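Carbohydrate-binding protein (Flavonifractor plautii, PDB 6N1B) removes the acetyl group from N-acetylgalactosamine of the A blood antigen, in a gut-bacterial pathway that converts A to universal O type blood. Local coordinates at residues 51-56 with 385-390; 298-303 with 321-326; 332-337 with 354-359. All coordinates share one frame; numbering follows the deposited sequence.

Interaction 1. Residues 51-56 with 385-390. With CA (calcium ion), chain D.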
loop_
_atom_site.group_PDB
_atom_site.type_symbol
_atom_site.label_atom_id
_atom_site.label_comp_id
_atom_site.label_asym_id
_atom_site.label_seq_id
_atom_site.Cartn_x
_atom_site.Cartn_y
_atom_site.Cartn_z
ATOM N N GLN A 51 6.220 -2.975 14.793
ATOM C CA GLN A 51 5.029 -2.269 14.359
ATOM C C GLN A 51 5.202 -1.824 12.871
ATOM O O GLN A 51 6.252 -1.276 12.540
ATOM C CB GLN A 51 4.698 -1.097 15.274
ATOM C CG GLN A 51 4.408 -1.510 16.719
ATOM C CD GLN A 51 4.057 -0.330 17.545
ATOM O OE1 GLN A 51 3.030 0.305 17.242
ATOM N NE2 GLN A 51 4.869 0.014 18.537
ATOM N N VAL A 52 4.124 -2.049 12.106
ATOM C CA VAL A 52 4.229 -1.972 10.674
ATOM C C VAL A 52 2.860 -1.547 10.113
ATOM O O VAL A 52 1.808 -1.785 10.715
ATOM C CB VAL A 52 4.656 -3.295 10.017
ATOM C CG1 VAL A 52 6.139 -3.621 10.308
ATOM C CG2 VAL A 52 3.769 -4.459 10.468
ATOM N N THR A 53 2.929 -0.900 8.893
ATOM C CA THR A 53 1.710 -0.473 8.196
ATOM C C THR A 53 1.907 -0.457 6.718
ATOM O O THR A 53 3.025 -0.574 6.204
ATOM C CB THR A 53 1.287 0.943 8.790
ATOM O OG1 THR A 53 -0.060 1.185 8.438
ATOM C CG2 THR A 53 2.180 2.020 8.255
ATOM N N HIS A 54 0.772 -0.249 6.064
ATOM C CA HIS A 54 0.787 0.030 4.631
ATOM C C HIS A 54 1.571 -0.989 3.779
ATOM O O HIS A 54 2.551 -0.676 3.096
ATOM C CB HIS A 54 1.255 1.450 4.358
ATOM C CG HIS A 54 0.922 2.045 3.018
ATOM N ND1 HIS A 54 1.358 1.632 1.755
ATOM C CD2 HIS A 54 0.169 3.194 2.900
ATOM C CE1 HIS A 54 0.830 2.550 0.898
ATOM N NE2 HIS A 54 0.116 3.443 1.569
ATOM N N PRO A 55 1.120 -2.256 3.846
ATOM C CA PRO A 55 1.720 -3.228 3.000
ATOM C C PRO A 55 1.379 -2.952 1.533
ATOM O O PRO A 55 0.280 -2.487 1.252
ATOM C CB PRO A 55 1.127 -4.559 3.433
ATOM C CG PRO A 55 -0.263 -4.130 3.874
ATOM C CD PRO A 55 -0.065 -2.798 4.552
ATOM N N ASP A 56 2.219 -3.490 0.640
ATOM C CA ASP A 56 1.859 -3.669 -0.763
ATOM C C ASP A 56 2.442 -5.008 -1.268
ATOM O O ASP A 56 3.693 -5.154 -1.177
ATOM C CB ASP A 56 2.267 -2.491 -1.633
ATOM C CG ASP A 56 1.445 -2.514 -2.916
ATOM O OD1 ASP A 56 0.199 -2.561 -2.854
ATOM O OD2 ASP A 56 2.070 -2.594 -4.031
ATOM N N ARG A 385 -1.088 4.000 20.256
ATOM C CA ARG A 385 -1.768 2.994 19.463
ATOM C C ARG A 385 -0.653 2.008 19.008
ATOM O O ARG A 385 0.521 2.311 19.215
ATOM C CB ARG A 385 -2.388 3.711 18.190
ATOM C CG ARG A 385 -3.375 4.788 18.538
ATOM C CD ARG A 385 -4.011 5.419 17.317
ATOM N NE ARG A 385 -4.955 6.436 17.773
ATOM C CZ ARG A 385 -5.181 7.581 17.180
ATOM N NH1 ARG A 385 -4.578 7.960 16.077
ATOM N NH2 ARG A 385 -5.989 8.417 17.835
ATOM N N ILE A 386 -1.092 0.891 18.473
ATOM C CA ILE A 386 -0.168 -0.109 17.939
ATOM C C ILE A 386 -0.562 -0.373 16.486
ATOM O O ILE A 386 -1.705 -0.522 16.133
ATOM C CB ILE A 386 -0.206 -1.425 18.739
ATOM C CG1 ILE A 386 0.316 -1.260 20.150
ATOM C CG2 ILE A 386 0.560 -2.549 18.050
ATOM C CD1 ILE A 386 1.836 -1.123 20.282
ATOM N N TRP A 387 0.468 -0.425 15.634
ATOM C CA TRP A 387 0.334 -0.617 14.186
ATOM C C TRP A 387 0.704 -2.049 13.794
ATOM O O TRP A 387 1.877 -2.450 14.055
ATOM C CB TRP A 387 1.251 0.334 13.393
ATOM C CG TRP A 387 1.174 1.803 13.707
ATOM C CD1 TRP A 387 1.591 2.421 14.808
ATOM C CD2 TRP A 387 0.654 2.843 12.819
ATOM N NE1 TRP A 387 1.449 3.823 14.711
ATOM C CE2 TRP A 387 0.837 4.084 13.491
ATOM C CE3 TRP A 387 0.103 2.822 11.571
ATOM C CZ2 TRP A 387 0.511 5.298 12.925
ATOM C CZ3 TRP A 387 -0.309 4.052 10.994
ATOM C CH2 TRP A 387 -0.085 5.249 11.689
ATOM N N ARG A 388 -0.173 -2.772 13.108
ATOM C CA ARG A 388 0.172 -4.090 12.583
ATOM C C ARG A 388 -0.461 -4.320 11.202
ATOM O O ARG A 388 -1.351 -3.576 10.738
ATOM C CB ARG A 388 -0.415 -5.222 13.512
ATOM C CG ARG A 388 0.011 -5.249 14.956
ATOM C CD ARG A 388 1.504 -5.499 15.154
ATOM N NE ARG A 388 1.740 -5.582 16.584
ATOM C CZ ARG A 388 2.911 -5.523 17.163
ATOM N NH1 ARG A 388 4.037 -5.387 16.440
ATOM N NH2 ARG A 388 2.988 -5.596 18.506
ATOM N N ILE A 389 -0.013 -5.415 10.568
ATOM C CA ILE A 389 -0.552 -5.910 9.291
ATOM C C ILE A 389 -1.076 -7.303 9.490
ATOM O O ILE A 389 -0.352 -8.185 10.012
ATOM C CB ILE A 389 0.573 -5.958 8.197
ATOM C CG1 ILE A 389 1.058 -4.546 7.878
ATOM C CG2 ILE A 389 0.072 -6.656 6.952
ATOM C CD1 ILE A 389 2.419 -4.530 7.126
ATOM N N GLY A 390 -2.322 -7.508 9.057
ATOM C CA GLY A 390 -2.991 -8.799 9.057
ATOM C C GLY A 390 -3.569 -9.184 7.705
ATOM O O GLY A 390 -3.102 -8.646 6.698
HETATM CA CA CA D . -0.172 -2.335 -5.253
HETATM O O HOH W 1 3.024 3.114 18.336
HETATM O O HOH W 2 -1.545 -4.230 -5.127
HETATM O O HOH W 3 1.176 -4.700 -5.785
HETATM O O HOH W 4 -1.191 -1.484 -7.251
HETATM O O HOH W 5 1.457 -2.016 -7.047
#

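Interaction 2. Residues 298-303 with 321-326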
loop_
_atom_site.group_PDB
_atom_site.type_symbol
_atom_site.label_atom_id
_atom_site.label_comp_id
_atom_site.label_asym_id
_atom_site.label_seq_id
_atom_site.Cartn_x
_atom_site.Cartn_y
_atom_site.Cartn_z
ATOM N N GLY A 298 -11.084 6.138 12.652
ATOM C CA GLY A 298 -12.212 5.178 12.453
ATOM C C GLY A 298 -12.439 4.742 11.043
ATOM O O GLY A 298 -13.470 4.166 10.729
ATOM N N SER A 299 -11.441 4.970 10.157
ATOM C CA SER A 299 -11.651 4.597 8.754
ATOM C C SER A 299 -11.944 3.156 8.527
ATOM O O SER A 299 -11.541 2.279 9.312
ATOM C CB SER A 299 -10.392 5.004 7.984
ATOM O OG SER A 299 -9.168 4.410 8.497
ATOM N N VAL A 300 -12.638 2.941 7.420
ATOM C CA VAL A 300 -13.051 1.660 6.960
ATOM C C VAL A 300 -12.491 1.447 5.525
ATOM O O VAL A 300 -11.912 2.385 4.935
ATOM C CB VAL A 300 -14.563 1.518 6.890
ATOM C CG1 VAL A 300 -15.172 1.594 8.278
ATOM C CG2 VAL A 300 -15.221 2.589 6.015
ATOM N N LEU A 301 -12.619 0.222 5.002
ATOM C CA LEU A 301 -12.341 0.019 3.583
ATOM C C LEU A 301 -13.704 -0.055 2.867
ATOM O O LEU A 301 -14.659 -0.643 3.324
ATOM C CB LEU A 301 -11.638 -1.319 3.318
ATOM C CG LEU A 301 -10.311 -1.500 4.003
ATOM C CD1 LEU A 301 -9.681 -2.828 3.680
ATOM C CD2 LEU A 301 -9.340 -0.348 3.793
ATOM N N HIS A 302 -13.676 0.515 1.631
ATOM C CA HIS A 302 -14.721 0.337 0.635
ATOM C C HIS A 302 -14.103 -0.229 -0.699
ATOM O O HIS A 302 -12.931 0.036 -0.907
ATOM C CB HIS A 302 -15.593 1.582 0.407
ATOM C CG HIS A 302 -16.636 1.801 1.460
ATOM N ND1 HIS A 302 -17.983 1.460 1.208
ATOM C CD2 HIS A 302 -16.602 2.307 2.699
ATOM C CE1 HIS A 302 -18.681 1.719 2.308
ATOM N NE2 HIS A 302 -17.878 2.222 3.216
ATOM N N LEU A 303 -14.955 -0.849 -1.477
ATOM C CA LEU A 303 -14.562 -1.350 -2.779
ATOM C C LEU A 303 -15.133 -0.433 -3.874
ATOM O O LEU A 303 -16.320 -0.100 -3.799
ATOM C CB LEU A 303 -15.058 -2.785 -2.961
ATOM C CG LEU A 303 -14.485 -3.586 -4.131
ATOM C CD1 LEU A 303 -13.054 -3.883 -3.814
ATOM C CD2 LEU A 303 -15.329 -4.793 -4.379
ATOM N N LEU A 321 -14.485 -3.685 4.939
ATOM C CA LEU A 321 -13.794 -4.140 6.139
ATOM C C LEU A 321 -13.939 -2.998 7.135
ATOM O O LEU A 321 -13.713 -1.825 6.782
ATOM C CB LEU A 321 -12.342 -4.487 5.888
ATOM C CG LEU A 321 -11.641 -5.414 6.882
ATOM C CD1 LEU A 321 -12.287 -6.783 6.809
ATOM C CD2 LEU A 321 -10.181 -5.466 6.650
ATOM N N SER A 322 -14.176 -3.351 8.432
ATOM C CA SER A 322 -14.347 -2.387 9.459
ATOM C C SER A 322 -13.440 -2.703 10.662
ATOM O O SER A 322 -13.069 -3.885 10.808
ATOM C CB SER A 322 -15.814 -2.395 9.906
ATOM O OG SER A 322 -16.718 -2.059 8.865
ATOM N N PRO A 323 -13.214 -1.751 11.542
ATOM C CA PRO A 323 -12.460 -2.046 12.779
ATOM C C PRO A 323 -13.111 -3.179 13.552
ATOM O O PRO A 323 -14.345 -3.349 13.567
ATOM C CB PRO A 323 -12.482 -0.712 13.544
ATOM C CG PRO A 323 -12.726 0.304 12.525
ATOM C CD PRO A 323 -13.527 -0.297 11.420
ATOM N N GLY A 324 -12.241 -3.940 14.220
ATOM C CA GLY A 324 -12.710 -5.009 15.106
ATOM C C GLY A 324 -13.326 -4.468 16.387
ATOM O O GLY A 324 -13.313 -3.254 16.693
ATOM N N PRO A 325 -13.811 -5.348 17.250
ATOM C CA PRO A 325 -14.439 -4.937 18.505
ATOM C C PRO A 325 -13.383 -4.379 19.455
ATOM O O PRO A 325 -12.205 -4.656 19.370
ATOM C CB PRO A 325 -15.014 -6.240 19.052
ATOM C CG PRO A 325 -14.466 -7.294 18.279
ATOM C CD PRO A 325 -13.931 -6.814 17.013
ATOM N N ASP A 326 -13.854 -3.609 20.429
ATOM C CA ASP A 326 -12.945 -2.998 21.440
ATOM C C ASP A 326 -12.024 -4.020 21.982
ATOM O O ASP A 326 -12.463 -5.106 22.472
ATOM C CB ASP A 326 -13.745 -2.309 22.529
ATOM C CG ASP A 326 -14.494 -1.160 22.091
ATOM O OD1 ASP A 326 -14.062 -0.314 21.326
ATOM O OD2 ASP A 326 -15.550 -0.970 22.723
#

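Interaction 3. Residues 332-337 with 354-359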
loop_
_atom_site.group_PDB
_atom_site.type_symbol
_atom_site.label_atom_id
_atom_site.label_comp_id
_atom_site.label_asym_id
_atom_site.label_seq_id
_atom_site.Cartn_x
_atom_site.Cartn_y
_atom_site.Cartn_z
ATOM N N PHE A 332 -9.140 0.402 16.204
ATOM C CA PHE A 332 -9.184 1.861 15.970
ATOM C C PHE A 332 -9.632 2.222 14.593
ATOM O O PHE A 332 -10.528 3.079 14.387
ATOM C CB PHE A 332 -7.906 2.553 16.348
ATOM C CG PHE A 332 -7.939 4.074 16.149
ATOM C CD1 PHE A 332 -8.789 4.848 16.889
ATOM C CD2 PHE A 332 -7.203 4.652 15.160
ATOM C CE1 PHE A 332 -8.899 6.195 16.639
ATOM C CE2 PHE A 332 -7.348 6.041 14.916
ATOM C CZ PHE A 332 -8.141 6.781 15.691
ATOM N N GLN A 333 -8.939 1.685 13.600
ATOM C CA GLN A 333 -9.236 1.979 12.194
ATOM C C GLN A 333 -8.657 0.880 11.335
ATOM O O GLN A 333 -7.637 0.274 11.765
ATOM C CB GLN A 333 -8.693 3.345 11.784
ATOM C CG GLN A 333 -7.236 3.409 11.500
ATOM C CD GLN A 333 -6.674 4.803 11.462
ATOM O OE1 GLN A 333 -7.266 5.730 10.664
ATOM N NE2 GLN A 333 -5.648 5.066 12.136
ATOM N N ILE A 334 -9.255 0.685 10.143
ATOM C CA ILE A 334 -8.569 -0.061 9.132
ATOM C C ILE A 334 -7.733 0.878 8.321
ATOM O O ILE A 334 -8.224 1.975 7.919
ATOM C CB ILE A 334 -9.504 -0.886 8.255
ATOM C CG1 ILE A 334 -10.480 -1.737 9.085
ATOM C CG2 ILE A 334 -8.751 -1.690 7.284
ATOM C CD1 ILE A 334 -9.824 -2.706 9.991
ATOM N N TYR A 335 -6.470 0.536 8.133
ATOM C CA TYR A 335 -5.509 1.380 7.429
ATOM C C TYR A 335 -5.267 0.802 6.011
ATOM O O TYR A 335 -5.971 -0.083 5.564
ATOM C CB TYR A 335 -4.202 1.552 8.277
ATOM C CG TYR A 335 -3.585 2.924 8.164
ATOM C CD1 TYR A 335 -4.220 3.975 8.905
ATOM C CD2 TYR A 335 -2.508 3.266 7.389
ATOM C CE1 TYR A 335 -3.731 5.289 8.793
ATOM C CE2 TYR A 335 -2.029 4.541 7.243
ATOM C CZ TYR A 335 -2.687 5.572 7.986
ATOM O OH TYR A 335 -2.249 6.898 7.814
ATOM N N ARG A 336 -4.293 1.378 5.308
ATOM C CA ARG A 336 -4.128 1.024 3.926
ATOM C C ARG A 336 -3.903 -0.425 3.701
ATOM O O ARG A 336 -3.140 -1.062 4.443
ATOM C CB ARG A 336 -2.978 1.880 3.348
ATOM C CG ARG A 336 -2.914 1.849 1.809
ATOM C CD ARG A 336 -2.095 0.724 1.149
ATOM N NE ARG A 336 -1.904 1.107 -0.263
ATOM C CZ ARG A 336 -1.222 0.382 -1.160
ATOM N NH1 ARG A 336 -0.722 -0.795 -0.845
ATOM N NH2 ARG A 336 -1.158 0.811 -2.400
ATOM N N SER A 337 -4.564 -0.984 2.706
ATOM C CA SER A 337 -4.588 -2.421 2.481
ATOM C C SER A 337 -4.191 -2.726 1.054
ATOM O O SER A 337 -4.383 -1.890 0.140
ATOM C CB SER A 337 -5.954 -2.931 2.833
ATOM O OG SER A 337 -6.242 -2.637 4.235
ATOM N N VAL A 354 -6.614 -10.189 0.911
ATOM C CA VAL A 354 -6.422 -8.818 1.358
ATOM C C VAL A 354 -5.450 -8.783 2.480
ATOM O O VAL A 354 -5.727 -9.334 3.589
ATOM C CB VAL A 354 -7.729 -8.109 1.713
ATOM C CG1 VAL A 354 -7.487 -6.677 2.145
ATOM C CG2 VAL A 354 -8.732 -8.228 0.525
ATOM N N TRP A 355 -4.320 -8.143 2.338
ATOM C CA TRP A 355 -3.323 -7.851 3.428
ATOM C C TRP A 355 -3.688 -6.497 3.912
ATOM O O TRP A 355 -3.526 -5.484 3.214
ATOM C CB TRP A 355 -1.903 -7.979 2.900
ATOM C CG TRP A 355 -1.515 -9.384 2.517
ATOM C CD1 TRP A 355 -0.839 -10.234 3.321
ATOM C CD2 TRP A 355 -1.776 -10.096 1.280
ATOM N NE1 TRP A 355 -0.717 -11.441 2.656
ATOM C CE2 TRP A 355 -1.238 -11.377 1.401
ATOM C CE3 TRP A 355 -2.395 -9.763 0.053
ATOM C CZ2 TRP A 355 -1.357 -12.320 0.402
ATOM C CZ3 TRP A 355 -2.478 -10.666 -0.935
ATOM C CH2 TRP A 355 -1.971 -11.955 -0.757
ATOM N N TYR A 356 -4.299 -6.417 5.128
ATOM C CA TYR A 356 -4.782 -5.171 5.669
ATOM C C TYR A 356 -3.961 -4.677 6.797
ATOM O O TYR A 356 -3.608 -5.465 7.693
ATOM C CB TYR A 356 -6.277 -5.225 6.039
ATOM C CG TYR A 356 -6.690 -5.927 7.323
ATOM C CD1 TYR A 356 -6.932 -7.305 7.333
ATOM C CD2 TYR A 356 -6.940 -5.236 8.423
ATOM C CE1 TYR A 356 -7.426 -7.949 8.495
ATOM C CE2 TYR A 356 -7.461 -5.824 9.556
ATOM C CZ TYR A 356 -7.731 -7.144 9.621
ATOM O OH TYR A 356 -8.254 -7.772 10.703
ATOM N N SER A 357 -3.622 -3.409 6.832
ATOM C CA SER A 357 -3.045 -2.839 8.027
ATOM C C SER A 357 -4.106 -2.212 8.889
ATOM O O SER A 357 -5.232 -1.900 8.390
ATOM C CB SER A 357 -1.877 -1.931 7.703
ATOM O OG SER A 357 -2.258 -0.723 7.017
ATOM N N ALA A 358 -3.824 -2.097 10.182
ATOM C CA ALA A 358 -4.795 -1.537 11.124
ATOM C C ALA A 358 -4.051 -1.071 12.363
ATOM O O ALA A 358 -2.858 -1.273 12.522
ATOM C CB ALA A 358 -5.888 -2.532 11.446
ATOM N N LEU A 359 -4.817 -0.401 13.228
ATOM C CA LEU A 359 -4.283 0.116 14.510
ATOM C C LEU A 359 -5.253 -0.255 15.630
ATOM O O LEU A 359 -6.453 -0.286 15.416
ATOM C CB LEU A 359 -4.139 1.649 14.477
ATOM C CG LEU A 359 -3.067 2.227 13.587
ATOM C CD1 LEU A 359 -3.431 2.261 12.118
ATOM C CD2 LEU A 359 -2.705 3.589 14.061
#

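Interaction 1. Residues 51-56 with 385-390
Gln-51 hooks its side-chain amide onto the backbone of Trp-387, at a seam between two sheets of what is best read as a five-bladed beta-propeller. Strand 52-60 belongs to one sheet and strand 385-395 to its neighbour. The short strand segments cross at 41°, and the two backbone amides that bond across the seam are those of Val-52 and Trp-387. Starting at CB, the Gln-51 chain passes Trp-387 O at 3.4 Å. Its CG then lies over one face of the Arg-388 guanidinium, whose NH1 is hydrogen-bonded to Asp-49 O, and CD passes Ile-386 CD1 at 3.6 Å. The chain stays extended beyond CG (chi2 -178°), which carries OE1 far enough to accept the Trp-387 N-H at 3.1 Å. This same oxygen sits in the plane of the indole, near CD1, and a water lies within bonding reach of both it and Arg-385 O. NE2 turns to Asp-383 and Ala-48, so both ends of the amide are engaged and its rotation is probably fixed.

The return bond, Val-52 N to Trp-387 O at 3.0 Å, comes from above the carbonyl plane, off the oxygen's lone pairs. Farther along, Val-52 CG2 rests 3.6 Å from Ile-389 CD1, while Pro-55 and Ile-389 reach toward each other. Thr-53 runs beside Trp-387, pointing the same way; its OG1 lies at the indole edge, 3.5 Å from CE3, and also bonds the hydroxyl of Ser-357. The indole also lies near both bound galactose units. Beyond the touching residues, the 51-56 segment ends at a calcium ion shared with Asp-122 and Asp-274, which Asp-56 grips with both carboxylate oxygens, OD1 at 2.4 Å and OD2 at 2.6 Å.

Interaction 2. Residues 298-303 with 321-326
A connection between successive sheets of the propeller brings Leu-321 alongside Leu-301: the loop that leaves strand 313-314 for strand 333-342 runs back, nearly antiparallel, past the start of strand 300-306. The two leucines form a single antiparallel bridge, a hydrogen-bonded pair. Leu-301 N gives its hydrogen to Leu-321 O at 2.9 Å, almost straight at 170° and in the carbonyl plane. The reverse bond, Leu-321 N to Leu-301 O, is weak at 3.4 Å, and the pairing goes no further between these segments. Both leucine side chains point the same way and lie side by side, with Leu-301 CD1 3.8 Å from Leu-321 CB. Ile-334 of strand 333-342 touches both of them, and Ile-287 of strand 283-291 also meets Leu-301.

Toward the loop end the contact thins out. Val-300 CG1, set beside its own backbone N (chi1 -65°), faces both Ser-322 OG and Pro-323 CD, 4.0 Å from each. The proline ring also brings CD to 3.9 Å from Ser-299 O. Lys-31 holds the carbonyl of Ser-322. Such a linker, crossing from an outer strand of one sheet to the inner strand of the next, is characteristic of beta-propeller topology.

Interaction 3. Residues 332-337 with 354-359
Tyr-335 and Ser-357 meet at the middle of a beta hairpin built from strands 333-342 and 351-361. Backbone bonds set the antiparallel pairing: Phe-332 N to Leu-359 O at 2.9 Å, Leu-359 N to Gln-333 O at 3.2 Å and Tyr-335 N to Ser-357 O at 2.7 Å. Between the Ile-334/Ala-358 and Ser-337/Tyr-356 pairs the register slips by one residue, a beta bulge.

Two serine hydroxyls bond to main-chain carbonyls at the bulge. Ser-357 OG, turned between its backbone N and carbonyl carbon (chi1 68°), is aimed across at the neighbouring strand and donates to Arg-336 O at 2.7 Å; that oxygen also takes a weak bond from Ser-357 N. Ser-337 OG reaches back to Tyr-335 O at 2.9 Å, within its own strand. Tyr-335 OH bonds Trp-271 NE1, and the Tyr-335 side chain touches the bound alpha-galactose.

Apolar contacts lie on two faces. On that of Gln-333 and Leu-359, the aliphatic part of Gln-333 lies beside the leucine. On the face of Ile-334, Ala-358 and Tyr-356, Ile-334 CD1 approaches Tyr-356 CE2 at 3.9 Å. Separately, Leu-359 CD1 comes 3.7 Å from Tyr-335 CD1, oblique to the ring.

Strand 333-342 is an edge strand of its sheet; strand 351-361 is paired on its other side with strand 385-395, through bonds such as Val-354 to Ala-392.

Overall arrangement
Interaction 3 sits between the other two, its centre about 7 Å from that of interaction 1 and about 8 Å from that of interaction 2. Strands 351-361 and 385-395 are sheet neighbours, with a probable hydrogen bond from Gly-390 N to Tyr-356 O at 2.8 Å. A salt bridge from Arg-336 NH1 to Asp-56 OD1, also 2.8 Å, ties the hairpin to the calcium site, while Tyr-335 faces the glycan pocket. On the side of interaction 2, Ser-299 OG probably bonds Ile-334 O at 2.7 Å. Interactions 1 and 2 do not touch, their nearest atoms being about 8 Å apart. Along the chain, 51-56 with 385-390 encloses both other contacts, consistent with closure of the propeller ring.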